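Local atomic coordinates of Phthiocerol/phenolphthiocerol synthesis polyketide synthase type I PpsC (Mycobacterium tuberculosis, PDB entry 5NJI), a protein that probably dehydrates acyl-chain intermediates during phthiocerol and phenolphthiocerol lipid synthesis, acting through the dehydratase domain of a modular type I polyketide synthase. Residues H29-V34 with G70-E75; Q234-T239 with D311-A316; F60-L65 with R101-V106. The protein carries 1 engineered substitution. All blocks are in the same frame, centred on the assembly; numbering follows the deposited sequence.

Contact 1 (H29-V34 with G70-E75); sequences HPLLGV and GAAYAE. With 8Z2 (~{S}-[2-[3-[[(2~{R})-4-[[[(2~{R},3~{S},4~{R},5~{R})-5-(6-aminopurin-9-yl)-4-oxidanyl-3-phosphonooxy-oxolan-2-yl]methoxy-oxidanyl-phosphoryl]oxy-oxidanyl-phosphoryl]oxy-3,3-dimethyl-2-oxidanyl-butanoyl]amino]propanoylamino]ethyl] (~{E})-dodec-2-enethioate), chain B.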
# COMPACT_ATOMS: atom_id res chain seq x y z
N HIS A 29 2.23 11.83 13.05
CA HIS A 29 2.35 10.87 11.95
C HIS A 29 3.19 11.47 10.82
O HIS A 29 2.89 12.57 10.36
CB HIS A 29 0.95 10.53 11.46
CG HIS A 29 0.89 9.32 10.60
ND1 HIS A 29 1.43 9.28 9.33
CD2 HIS A 29 0.34 8.10 10.81
CE1 HIS A 29 1.20 8.09 8.79
NE2 HIS A 29 0.56 7.35 9.68
N PRO A 30 4.23 10.78 10.34
CA PRO A 30 5.13 11.42 9.37
C PRO A 30 4.54 11.59 7.98
O PRO A 30 5.07 12.40 7.22
CB PRO A 30 6.34 10.49 9.33
CG PRO A 30 5.79 9.18 9.73
CD PRO A 30 4.76 9.48 10.77
N LEU A 31 3.48 10.87 7.63
CA LEU A 31 2.85 11.02 6.32
C LEU A 31 1.56 11.83 6.39
O LEU A 31 1.28 12.62 5.49
CB LEU A 31 2.55 9.65 5.69
CG LEU A 31 3.76 8.72 5.58
CD1 LEU A 31 3.37 7.35 5.01
CD2 LEU A 31 4.85 9.38 4.75
N LEU A 32 0.80 11.67 7.47
CA LEU A 32 -0.48 12.36 7.61
C LEU A 32 -0.28 13.77 8.13
O LEU A 32 -0.94 14.71 7.65
CB LEU A 32 -1.39 11.57 8.54
CG LEU A 32 -2.72 12.21 8.92
CD1 LEU A 32 -3.67 12.27 7.74
CD2 LEU A 32 -3.36 11.50 10.08
N GLY A 33 0.59 13.93 9.11
CA GLY A 33 0.87 15.26 9.62
C GLY A 33 -0.08 15.66 10.73
O GLY A 33 -0.74 14.83 11.36
N VAL A 34 -0.17 16.96 10.94
CA VAL A 34 -0.91 17.53 12.06
C VAL A 34 -2.26 18.03 11.57
O VAL A 34 -2.38 18.59 10.47
CB VAL A 34 -0.10 18.65 12.76
CG1 VAL A 34 0.44 19.63 11.74
CG2 VAL A 34 -0.95 19.35 13.82
N GLY A 70 1.53 3.62 -3.60
CA GLY A 70 0.11 3.47 -3.35
C GLY A 70 -0.20 3.12 -1.92
O GLY A 70 -1.17 3.61 -1.33
N ALA A 71 0.60 2.20 -1.34
CA ALA A 71 0.36 1.78 0.03
C ALA A 71 0.42 2.93 1.02
O ALA A 71 -0.21 2.87 2.09
CB ALA A 71 1.39 0.70 0.39
N ALA A 72 1.16 4.00 0.71
CA ALA A 72 1.22 5.11 1.64
C ALA A 72 -0.12 5.81 1.74
O ALA A 72 -0.50 6.27 2.82
CB ALA A 72 2.31 6.10 1.24
N TYR A 73 -0.86 5.89 0.63
CA TYR A 73 -2.19 6.50 0.69
C TYR A 73 -3.12 5.67 1.56
O TYR A 73 -3.97 6.21 2.28
CB TYR A 73 -2.77 6.64 -0.71
CG TYR A 73 -1.98 7.50 -1.66
CD1 TYR A 73 -2.09 8.88 -1.64
CD2 TYR A 73 -1.14 6.93 -2.60
CE1 TYR A 73 -1.41 9.64 -2.54
CE2 TYR A 73 -0.44 7.68 -3.49
CZ TYR A 73 -0.58 9.03 -3.47
OH TYR A 73 0.11 9.78 -4.38
N ALA A 74 -2.99 4.34 1.51
CA ALA A 74 -3.81 3.50 2.37
C ALA A 74 -3.53 3.78 3.84
O ALA A 74 -4.46 3.93 4.64
CB ALA A 74 -3.54 2.03 2.06
N GLU A 75 -2.25 3.90 4.21
CA GLU A 75 -1.92 4.24 5.59
C GLU A 75 -2.44 5.62 5.97
O GLU A 75 -2.95 5.83 7.08
CB GLU A 75 -0.41 4.13 5.78
CG GLU A 75 0.10 4.78 7.07
CD GLU A 75 -0.58 4.23 8.32
OE1 GLU A 75 -1.23 3.17 8.27
OE2 GLU A 75 -0.47 4.87 9.38
C2 8Z2 B . -13.18 9.85 -9.77
C4 8Z2 B . -11.85 10.15 -11.67
C5 8Z2 B . -12.22 11.41 -11.73
C6 8Z2 B . -13.06 11.90 -10.86
C8 8Z2 B . -10.90 11.10 -13.36
C10 8Z2 B . 3.39 -6.24 -11.39
C11 8Z2 B . 2.57 -7.19 -12.17
C12 8Z2 B . 2.84 -7.04 -13.62
N9 8Z2 B . -10.98 9.97 -12.65
N7 8Z2 B . -11.62 11.98 -12.74
N3 8Z2 B . -12.32 9.34 -10.70
N1 8Z2 B . -13.57 11.16 -9.87
N6 8Z2 B . -13.34 13.17 -11.04
C1' 8Z2 B . -10.60 8.42 -12.51
C2' 8Z2 B . -11.76 7.83 -13.22
O2' 8Z2 B . -12.06 6.82 -12.27
C3' 8Z2 B . -11.12 7.41 -14.64
O3' 8Z2 B . -12.19 7.28 -15.61
C4' 8Z2 B . -10.04 6.35 -13.94
O4' 8Z2 B . -9.51 7.31 -12.92
C5' 8Z2 B . -8.82 5.70 -14.60
O5' 8Z2 B . -7.84 6.57 -15.04
P1 8Z2 B . -8.00 7.67 -16.01
O11 8Z2 B . -8.34 8.73 -15.06
O12 8Z2 B . -9.18 7.64 -16.91
O6 8Z2 B . -6.58 8.03 -16.89
P2 8Z2 B . -5.71 9.34 -16.53
O21 8Z2 B . -6.49 10.38 -15.63
O22 8Z2 B . -5.03 10.18 -17.43
O7 8Z2 B . -4.60 8.48 -15.69
CPA 8Z2 B . -4.40 7.05 -15.64
CPB 8Z2 B . -3.20 6.88 -14.68
CP8 8Z2 B . -3.59 7.58 -13.36
CP7 8Z2 B . -2.87 5.45 -14.41
CP9 8Z2 B . -1.99 7.57 -15.29
OP3 8Z2 B . -4.71 6.93 -12.91
CP6 8Z2 B . -2.49 7.55 -12.26
OP2 8Z2 B . -1.46 8.08 -12.48
NP2 8Z2 B . -2.83 7.11 -11.06
CP5 8Z2 B . -1.98 7.07 -9.89
CP4 8Z2 B . -1.31 5.71 -9.80
CP3 8Z2 B . -0.40 5.72 -8.55
OP1 8Z2 B . 0.01 6.74 -8.11
NP1 8Z2 B . -0.08 4.56 -8.01
CP2 8Z2 B . 0.71 4.45 -6.83
CP1 8Z2 B . 2.16 4.67 -7.11
S 8Z2 B . 2.84 3.32 -8.13
P3 8Z2 B . -13.10 8.77 -15.89
O31 8Z2 B . -11.86 9.90 -15.97
O32 8Z2 B . -13.86 9.29 -14.83
O33 8Z2 B . -13.91 8.93 -17.11
CA1 8Z2 B . 2.91 2.17 -7.12
CA2 8Z2 B . 3.49 0.91 -7.65
OA1 8Z2 B . 2.58 2.15 -5.98
CA3 8Z2 B . 3.54 -0.25 -6.73
CA4 8Z2 B . 4.07 -1.52 -7.28
CA5 8Z2 B . 3.85 -2.69 -6.36
CA6 8Z2 B . 4.37 -3.97 -7.02
CA7 8Z2 B . 3.39 -4.48 -8.10
CA8 8Z2 B . 4.05 -5.44 -9.07
CA9 8Z2 B . 3.05 -6.25 -9.94
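A histidine-carboxylate hydrogen bond between His-29 and Glu-75 fastens the loop leading into strand 34-37 to helix 70-84, the helix that a hot-dog fold wraps in its sheet, as expected for a polyketide synthase dehydratase. His-29 NE2 donates to Glu-75 OE2 over 2.7 Å. The bond is nearly straight, with an angle of 170° at the hydrogen, and it reaches the anti lone pair of the oxygen, the one turned away from OE1. The acceptor lies in the plane of the imidazole, and ring and carboxylate are almost coplanar, 14° apart. The opposite ring nitrogen fixes the rotation: Leu-31 N donates to His-29 ND1 at 3.1 Å, again close to the ring plane, which is consistent with the proton residing on NE2. With CG anti to the backbone N (chi1 166°) and a bend at chi2, the Glu-75 chain turns its carboxylate toward the ring. Beside this polar pair, one apolar touch joins the segments, Leu-31 CD1 resting 4.1 Å from Ala-72 CB. At the opposite end of segment 70-75, Gly-70 N donates to OA1, the thioester carbonyl oxygen of the bound acyl-CoA, at 3.0 Å; the N-terminal end of a helix could help polarise that carbonyl. Both oxygens of Glu-75 also meet backbone donors just ahead of helix 226-234, OE1 accepting from Leu-224 N and OE2 from Met-223 N. Leu-31 packs on Ile-76 of helix 70-84 and on Pro-226 of helix 226-234, while Leu-31 O is hydrogen-bonded to Ser-48 OG on strand 44-50.

Contact 2 (Q234-T239 with D311-A316); sequences QTLGAT and DEVEMA. With 8Z2 (~{S}-[2-[3-[[(2~{R})-4-[[[(2~{R},3~{S},4~{R},5~{R})-5-(6-aminopurin-9-yl)-4-oxidanyl-3-phosphonooxy-oxolan-2-yl]methoxy-oxidanyl-phosphoryl]oxy-oxidanyl-phosphoryl]oxy-3,3-dimethyl-2-oxidanyl-butanoyl]amino]propanoylamino]ethyl] (~{E})-dodec-2-enethioate), chain B.
Leu-236 reaches from the 3-10 turn after helix 226-234 to strand 306-317, where its CD1 meets Val-313 and Met-315. Its CG is anti to the carbonyl carbon (chi1 -64°) and the branch beyond is extended (chi2 172°), a relaxed conformation that sends CD1 toward the strand. That methyl comes to 3.5 Å from Val-313 CG1, closer than usual for two carbons, so this is the tight point of the contact. Val-313 presents CG1 from a position between its backbone N and carbonyl carbon, and the leucine and valine side chains slide past each other in opposite directions. Met-315, the next inward-pointing residue of the strand, arrives at a slant: its chain bends at chi3 (-75°) and brings CE to 4.1 Å from Leu-236 CD1. The same CE lies 4.1 Å from CA9 of the bound acyl chain, and Leu-236 CB is 4.0 Å from CA9, so both side chains bear on the same ligand carbon from adjoining directions. The backbone of the turn adds to this wall, with Gly-237 N 3.7 Å from CA9 and Gln-234 CA 3.8 Å from CA6.

Leu-236 is also held through its carbonyl oxygen, which takes two donors from Thr-239: OG1 at 2.8 Å and the backbone N at 3.3 Å. Thr-239 is the N-cap of helix 240-246, its OG1 also bonding Ala-242 N. Gln-234 is tied by its amide group to Tyr-177, Phe-191 and Asp-230. With no hydrogen bond between the segments, their buried aliphatic packing forms part of the wall of the acyl-chain pocket, here holding a C12 enoyl chain, consistent with the double hot-dog fold of polyketide synthase dehydratases.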
# COMPACT_ATOMS: atom_id res chain seq x y z
N GLN A 234 4.27 -6.77 -4.19
CA GLN A 234 5.31 -7.15 -5.13
C GLN A 234 5.18 -8.60 -5.54
O GLN A 234 5.63 -8.97 -6.62
CB GLN A 234 6.68 -6.93 -4.51
CG GLN A 234 7.08 -5.49 -4.32
CD GLN A 234 8.31 -5.38 -3.45
OE1 GLN A 234 9.03 -6.35 -3.27
NE2 GLN A 234 8.53 -4.20 -2.87
N THR A 235 4.57 -9.43 -4.69
CA THR A 235 4.38 -10.84 -4.99
C THR A 235 3.60 -11.03 -6.29
O THR A 235 3.77 -12.04 -6.97
CB THR A 235 3.64 -11.54 -3.85
OG1 THR A 235 2.30 -11.07 -3.80
CG2 THR A 235 4.27 -11.26 -2.52
N LEU A 236 2.74 -10.07 -6.63
CA LEU A 236 1.94 -10.18 -7.84
C LEU A 236 2.81 -10.19 -9.08
O LEU A 236 2.40 -10.74 -10.11
CB LEU A 236 0.94 -9.04 -7.91
CG LEU A 236 -0.10 -9.07 -6.79
CD1 LEU A 236 -0.91 -7.78 -6.83
CD2 LEU A 236 -1.02 -10.30 -6.85
N GLY A 237 4.03 -9.66 -8.98
CA GLY A 237 4.98 -9.66 -10.07
C GLY A 237 5.52 -11.02 -10.43
O GLY A 237 6.17 -11.16 -11.47
N ALA A 238 5.30 -12.02 -9.58
CA ALA A 238 5.79 -13.37 -9.84
C ALA A 238 4.70 -14.32 -10.29
O ALA A 238 4.98 -15.49 -10.53
CB ALA A 238 6.48 -13.93 -8.60
N THR A 239 3.46 -13.84 -10.43
CA THR A 239 2.39 -14.70 -10.91
C THR A 239 2.59 -15.04 -12.39
O THR A 239 3.31 -14.37 -13.12
CB THR A 239 1.03 -14.03 -10.74
OG1 THR A 239 1.03 -12.78 -11.44
CG2 THR A 239 0.70 -13.83 -9.25
N ASP A 311 -8.56 -7.51 -1.03
CA ASP A 311 -9.51 -8.25 -1.87
C ASP A 311 -9.29 -7.97 -3.35
O ASP A 311 -9.38 -8.89 -4.18
CB ASP A 311 -10.95 -7.89 -1.49
CG ASP A 311 -11.38 -8.36 -0.10
OD1 ASP A 311 -10.76 -9.26 0.51
OD2 ASP A 311 -12.40 -7.82 0.39
N GLU A 312 -9.09 -6.70 -3.73
CA GLU A 312 -8.82 -6.33 -5.11
C GLU A 312 -7.74 -5.28 -5.17
O GLU A 312 -7.84 -4.23 -4.52
CB GLU A 312 -10.06 -5.77 -5.81
CG GLU A 312 -11.20 -6.75 -5.93
CD GLU A 312 -12.44 -6.12 -6.57
OE1 GLU A 312 -12.39 -4.92 -6.91
OE2 GLU A 312 -13.45 -6.83 -6.72
N VAL A 313 -6.74 -5.52 -6.00
CA VAL A 313 -5.81 -4.48 -6.40
C VAL A 313 -5.89 -4.41 -7.92
O VAL A 313 -5.55 -5.37 -8.62
CB VAL A 313 -4.37 -4.73 -5.91
CG1 VAL A 313 -3.91 -6.10 -6.23
CG2 VAL A 313 -3.40 -3.67 -6.48
N GLU A 314 -6.37 -3.29 -8.41
CA GLU A 314 -6.56 -3.07 -9.84
C GLU A 314 -5.38 -2.28 -10.37
O GLU A 314 -5.03 -1.23 -9.81
CB GLU A 314 -7.86 -2.32 -10.08
CG GLU A 314 -8.14 -1.95 -11.51
CD GLU A 314 -9.50 -1.27 -11.63
OE1 GLU A 314 -10.31 -1.38 -10.68
OE2 GLU A 314 -9.75 -0.66 -12.68
N MET A 315 -4.73 -2.79 -11.42
CA MET A 315 -3.54 -2.17 -11.97
C MET A 315 -3.74 -1.79 -13.43
O MET A 315 -4.40 -2.50 -14.19
CB MET A 315 -2.35 -3.10 -11.78
CG MET A 315 -2.18 -3.39 -10.30
SD MET A 315 -0.66 -4.16 -9.86
CE MET A 315 -1.03 -5.81 -10.45
N ALA A 316 -3.19 -0.64 -13.78
CA ALA A 316 -3.14 -0.17 -15.15
C ALA A 316 -1.79 -0.51 -15.76
O ALA A 316 -0.77 -0.58 -15.06
CB ALA A 316 -3.38 1.33 -15.21
C2 8Z2 B . -13.18 9.85 -9.77
C4 8Z2 B . -11.85 10.15 -11.67
C5 8Z2 B . -12.22 11.41 -11.73
C6 8Z2 B . -13.06 11.90 -10.86
C8 8Z2 B . -10.90 11.10 -13.36
C10 8Z2 B . 3.39 -6.24 -11.39
C11 8Z2 B . 2.57 -7.19 -12.17
C12 8Z2 B . 2.84 -7.04 -13.62
N9 8Z2 B . -10.98 9.97 -12.65
N7 8Z2 B . -11.62 11.98 -12.74
N3 8Z2 B . -12.32 9.34 -10.70
N1 8Z2 B . -13.57 11.16 -9.87
N6 8Z2 B . -13.34 13.17 -11.04
C1' 8Z2 B . -10.60 8.42 -12.51
C2' 8Z2 B . -11.76 7.83 -13.22
O2' 8Z2 B . -12.06 6.82 -12.27
C3' 8Z2 B . -11.12 7.41 -14.64
O3' 8Z2 B . -12.19 7.28 -15.61
C4' 8Z2 B . -10.04 6.35 -13.94
O4' 8Z2 B . -9.51 7.31 -12.92
C5' 8Z2 B . -8.82 5.70 -14.60
O5' 8Z2 B . -7.84 6.57 -15.04
P1 8Z2 B . -8.00 7.67 -16.01
O11 8Z2 B . -8.34 8.73 -15.06
O12 8Z2 B . -9.18 7.64 -16.91
O6 8Z2 B . -6.58 8.03 -16.89
P2 8Z2 B . -5.71 9.34 -16.53
O21 8Z2 B . -6.49 10.38 -15.63
O22 8Z2 B . -5.03 10.18 -17.43
O7 8Z2 B . -4.60 8.48 -15.69
CPA 8Z2 B . -4.40 7.05 -15.64
CPB 8Z2 B . -3.20 6.88 -14.68
CP8 8Z2 B . -3.59 7.58 -13.36
CP7 8Z2 B . -2.87 5.45 -14.41
CP9 8Z2 B . -1.99 7.57 -15.29
OP3 8Z2 B . -4.71 6.93 -12.91
CP6 8Z2 B . -2.49 7.55 -12.26
OP2 8Z2 B . -1.46 8.08 -12.48
NP2 8Z2 B . -2.83 7.11 -11.06
CP5 8Z2 B . -1.98 7.07 -9.89
CP4 8Z2 B . -1.31 5.71 -9.80
CP3 8Z2 B . -0.40 5.72 -8.55
OP1 8Z2 B . 0.01 6.74 -8.11
NP1 8Z2 B . -0.08 4.56 -8.01
CP2 8Z2 B . 0.71 4.45 -6.83
CP1 8Z2 B . 2.16 4.67 -7.11
S 8Z2 B . 2.84 3.32 -8.13
P3 8Z2 B . -13.10 8.77 -15.89
O31 8Z2 B . -11.86 9.90 -15.97
O32 8Z2 B . -13.86 9.29 -14.83
O33 8Z2 B . -13.91 8.93 -17.11
CA1 8Z2 B . 2.91 2.17 -7.12
CA2 8Z2 B . 3.49 0.91 -7.65
OA1 8Z2 B . 2.58 2.15 -5.98
CA3 8Z2 B . 3.54 -0.25 -6.73
CA4 8Z2 B . 4.07 -1.52 -7.28
CA5 8Z2 B . 3.85 -2.69 -6.36
CA6 8Z2 B . 4.37 -3.97 -7.02
CA7 8Z2 B . 3.39 -4.48 -8.10
CA8 8Z2 B . 4.05 -5.44 -9.07
CA9 8Z2 B . 3.05 -6.25 -9.94

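Contact 3 (F60-L65 with R101-V106); sequences FVIDDL and RQMLHV. Engineered in segment 60-65: Phe-60 (natural residue His). With 8Z2 (~{S}-[2-[3-[[(2~{R})-4-[[[(2~{R},3~{S},4~{R},5~{R})-5-(6-aminopurin-9-yl)-4-oxidanyl-3-phosphonooxy-oxolan-2-yl]methoxy-oxidanyl-phosphoryl]oxy-oxidanyl-phosphoryl]oxy-3,3-dimethyl-2-oxidanyl-butanoyl]amino]propanoylamino]ethyl] (~{E})-dodec-2-enethioate), chain B.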
# COMPACT_ATOMS: atom_id res chain seq x y z
N PHE A 60 11.55 4.47 -3.14
CA PHE A 60 10.45 4.13 -4.03
C PHE A 60 10.50 5.04 -5.25
O PHE A 60 10.13 6.21 -5.17
CB PHE A 60 9.10 4.23 -3.34
CG PHE A 60 8.03 3.47 -4.07
CD1 PHE A 60 7.84 2.12 -3.81
CD2 PHE A 60 7.30 4.07 -5.07
CE1 PHE A 60 6.88 1.42 -4.49
CE2 PHE A 60 6.35 3.37 -5.76
CZ PHE A 60 6.15 2.03 -5.48
N VAL A 61 10.98 4.50 -6.36
CA VAL A 61 11.33 5.28 -7.54
C VAL A 61 10.66 4.68 -8.76
O VAL A 61 10.59 3.45 -8.91
CB VAL A 61 12.86 5.34 -7.71
CG1 VAL A 61 13.25 5.96 -9.05
CG2 VAL A 61 13.48 6.09 -6.53
N ILE A 62 10.13 5.54 -9.63
CA ILE A 62 9.58 5.14 -10.91
C ILE A 62 10.21 6.02 -11.98
O ILE A 62 10.13 7.25 -11.90
CB ILE A 62 8.05 5.26 -10.95
CG1 ILE A 62 7.41 4.35 -9.90
CG2 ILE A 62 7.53 4.91 -12.36
CD1 ILE A 62 5.92 4.31 -9.92
N ASP A 63 10.89 5.40 -12.94
CA ASP A 63 11.52 6.16 -14.02
C ASP A 63 12.41 7.27 -13.45
O ASP A 63 12.35 8.43 -13.88
CB ASP A 63 10.47 6.75 -14.97
CG ASP A 63 9.74 5.69 -15.79
OD1 ASP A 63 10.25 4.55 -15.89
OD2 ASP A 63 8.67 6.01 -16.34
N ASP A 64 13.22 6.89 -12.46
CA ASP A 64 14.21 7.75 -11.79
C ASP A 64 13.61 8.77 -10.83
O ASP A 64 14.37 9.42 -10.10
CB ASP A 64 15.08 8.50 -12.81
CG ASP A 64 16.00 7.58 -13.58
OD1 ASP A 64 16.51 6.60 -12.97
OD2 ASP A 64 16.22 7.83 -14.78
N LEU A 65 12.29 8.92 -10.79
CA LEU A 65 11.66 9.91 -9.92
C LEU A 65 11.11 9.26 -8.66
O LEU A 65 10.49 8.19 -8.72
CB LEU A 65 10.52 10.65 -10.63
CG LEU A 65 10.84 11.32 -11.96
CD1 LEU A 65 9.61 12.07 -12.44
CD2 LEU A 65 12.02 12.26 -11.82
N ARG A 101 -5.66 8.42 -8.14
CA ARG A 101 -5.93 9.22 -9.33
C ARG A 101 -4.66 9.91 -10.12
O ARG A 101 -4.79 10.13 -11.24
CB ARG A 101 -6.95 10.28 -8.87
CG ARG A 101 -7.96 9.73 -7.81
CD ARG A 101 -9.43 10.12 -7.93
NE ARG A 101 -9.56 11.37 -8.69
CZ ARG A 101 -10.46 12.34 -8.40
NH1 ARG A 101 -11.32 12.12 -7.34
NH2 ARG A 101 -10.47 13.53 -9.16
N GLN A 102 -3.66 10.35 -9.38
CA GLN A 102 -2.50 10.99 -9.98
C GLN A 102 -1.24 10.72 -9.19
O GLN A 102 -1.23 10.83 -8.05
CB GLN A 102 -2.74 12.51 -10.13
CG GLN A 102 -1.57 13.22 -10.79
CD GLN A 102 -1.84 14.69 -11.18
OE1 GLN A 102 -2.97 15.03 -11.40
NE2 GLN A 102 -0.82 15.50 -11.30
N MET A 103 -0.22 10.34 -9.89
CA MET A 103 1.03 10.03 -9.23
C MET A 103 1.58 11.27 -8.55
O MET A 103 1.46 12.39 -9.07
CB MET A 103 2.05 9.50 -10.23
CG MET A 103 2.15 8.02 -10.32
SD MET A 103 3.58 7.53 -11.29
CE MET A 103 2.98 5.95 -11.86
N LEU A 104 2.21 11.08 -7.40
CA LEU A 104 2.82 12.16 -6.65
C LEU A 104 4.34 12.05 -6.71
O LEU A 104 4.92 11.10 -6.19
CB LEU A 104 2.35 12.17 -5.19
CG LEU A 104 3.02 13.21 -4.28
CD1 LEU A 104 3.04 14.60 -4.91
CD2 LEU A 104 2.31 13.24 -2.95
N HIS A 105 4.97 13.05 -7.33
CA HIS A 105 6.42 13.17 -7.38
C HIS A 105 6.86 13.88 -6.11
O HIS A 105 6.47 15.03 -5.85
CB HIS A 105 6.80 13.94 -8.65
CG HIS A 105 8.25 14.29 -8.80
ND1 HIS A 105 9.30 13.50 -8.37
CD2 HIS A 105 8.82 15.35 -9.42
CE1 HIS A 105 10.44 14.08 -8.69
NE2 HIS A 105 10.18 15.20 -9.33
N VAL A 106 7.62 13.18 -5.27
CA VAL A 106 8.03 13.71 -3.98
C VAL A 106 9.27 14.56 -4.19
O VAL A 106 10.37 14.05 -4.41
CB VAL A 106 8.30 12.60 -2.97
CG1 VAL A 106 8.73 13.18 -1.65
CG2 VAL A 106 7.03 11.76 -2.78
C2 8Z2 B . -13.18 9.85 -9.77
C4 8Z2 B . -11.85 10.15 -11.67
C5 8Z2 B . -12.22 11.41 -11.73
C6 8Z2 B . -13.06 11.90 -10.86
C8 8Z2 B . -10.90 11.10 -13.36
C10 8Z2 B . 3.39 -6.24 -11.39
C11 8Z2 B . 2.57 -7.19 -12.17
C12 8Z2 B . 2.84 -7.04 -13.62
N9 8Z2 B . -10.98 9.97 -12.65
N7 8Z2 B . -11.62 11.98 -12.74
N3 8Z2 B . -12.32 9.34 -10.70
N1 8Z2 B . -13.57 11.16 -9.87
N6 8Z2 B . -13.34 13.17 -11.04
C1' 8Z2 B . -10.60 8.42 -12.51
C2' 8Z2 B . -11.76 7.83 -13.22
O2' 8Z2 B . -12.06 6.82 -12.27
C3' 8Z2 B . -11.12 7.41 -14.64
O3' 8Z2 B . -12.19 7.28 -15.61
C4' 8Z2 B . -10.04 6.35 -13.94
O4' 8Z2 B . -9.51 7.31 -12.92
C5' 8Z2 B . -8.82 5.70 -14.60
O5' 8Z2 B . -7.84 6.57 -15.04
P1 8Z2 B . -8.00 7.67 -16.01
O11 8Z2 B . -8.34 8.73 -15.06
O12 8Z2 B . -9.18 7.64 -16.91
O6 8Z2 B . -6.58 8.03 -16.89
P2 8Z2 B . -5.71 9.34 -16.53
O21 8Z2 B . -6.49 10.38 -15.63
O22 8Z2 B . -5.03 10.18 -17.43
O7 8Z2 B . -4.60 8.48 -15.69
CPA 8Z2 B . -4.40 7.05 -15.64
CPB 8Z2 B . -3.20 6.88 -14.68
CP8 8Z2 B . -3.59 7.58 -13.36
CP7 8Z2 B . -2.87 5.45 -14.41
CP9 8Z2 B . -1.99 7.57 -15.29
OP3 8Z2 B . -4.71 6.93 -12.91
CP6 8Z2 B . -2.49 7.55 -12.26
OP2 8Z2 B . -1.46 8.08 -12.48
NP2 8Z2 B . -2.83 7.11 -11.06
CP5 8Z2 B . -1.98 7.07 -9.89
CP4 8Z2 B . -1.31 5.71 -9.80
CP3 8Z2 B . -0.40 5.72 -8.55
OP1 8Z2 B . 0.01 6.74 -8.11
NP1 8Z2 B . -0.08 4.56 -8.01
CP2 8Z2 B . 0.71 4.45 -6.83
CP1 8Z2 B . 2.16 4.67 -7.11
S 8Z2 B . 2.84 3.32 -8.13
P3 8Z2 B . -13.10 8.77 -15.89
O31 8Z2 B . -11.86 9.90 -15.97
O32 8Z2 B . -13.86 9.29 -14.83
O33 8Z2 B . -13.91 8.93 -17.11
CA1 8Z2 B . 2.91 2.17 -7.12
CA2 8Z2 B . 3.49 0.91 -7.65
OA1 8Z2 B . 2.58 2.15 -5.98
CA3 8Z2 B . 3.54 -0.25 -6.73
CA4 8Z2 B . 4.07 -1.52 -7.28
CA5 8Z2 B . 3.85 -2.69 -6.36
CA6 8Z2 B . 4.37 -3.97 -7.02
CA7 8Z2 B . 3.39 -4.48 -8.10
CA8 8Z2 B . 4.05 -5.44 -9.07
CA9 8Z2 B . 3.05 -6.25 -9.94
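The acyl-CoA pocket is bordered where Ile-62, at the start of a type I' hairpin turn, meets Met-103 in the loop after strand 93-100. Ile-62 CD1 touches Met-103 CE at 3.9 Å, the two side chains crossing at about a right angle. The isoleucine methyl also lies 3.7 Å from the thioester S of the bound acyl-CoA, while Met-103, whose first torsion is away from a staggered value (chi1 -96°), brings CG within 3.3 Å of the pantetheine oxygen OP1. Farther out, Leu-65 sits over one face of the His-105 ring: its CD1 is 4.3 Å from the ring centroid and only 6° off the normal, a CH-pi contact. Leu-65 CB approaches ND1 of His-105 at 3.8 Å. That ring is oriented by a hydrogen bond from ND1 to Val-66 O. Phe-60, engineered in place of the natural His, turns the edge of its ring to the acyl chain, with CZ 3.6 Å from CA2. No hydrogen bond joins the two segments. Ile-62 and Met-103 line the pocket through van der Waals contacts, and the CH-pi pair joins the segments at an exposed margin; the chemistry implies apolar packing that offers carbon surfaces to the thioester region.

Overall arrangement
All three contacts touch the same bound acyl-CoA, at different points along it. Contact 1 holds the thioester carbonyl through the N-terminal end of helix 70-84, contact 3 borders the sulfur and pantetheine arm, and contact 2 lines the far part of the acyl chain. Contacts 1 and 3 interlock: their segments alternate along the chain, their centres are about 15 Å apart, and Tyr-73 OH packs 3.4 Å from Leu-104 CB. Contact 2 comes from a later part of the sequence and touches neither; its nearest atoms are about 6 Å from contact 3 and about 9 Å from contact 1, whose centre is about 21 Å away. The ligand thus bridges contacts that do not meet directly.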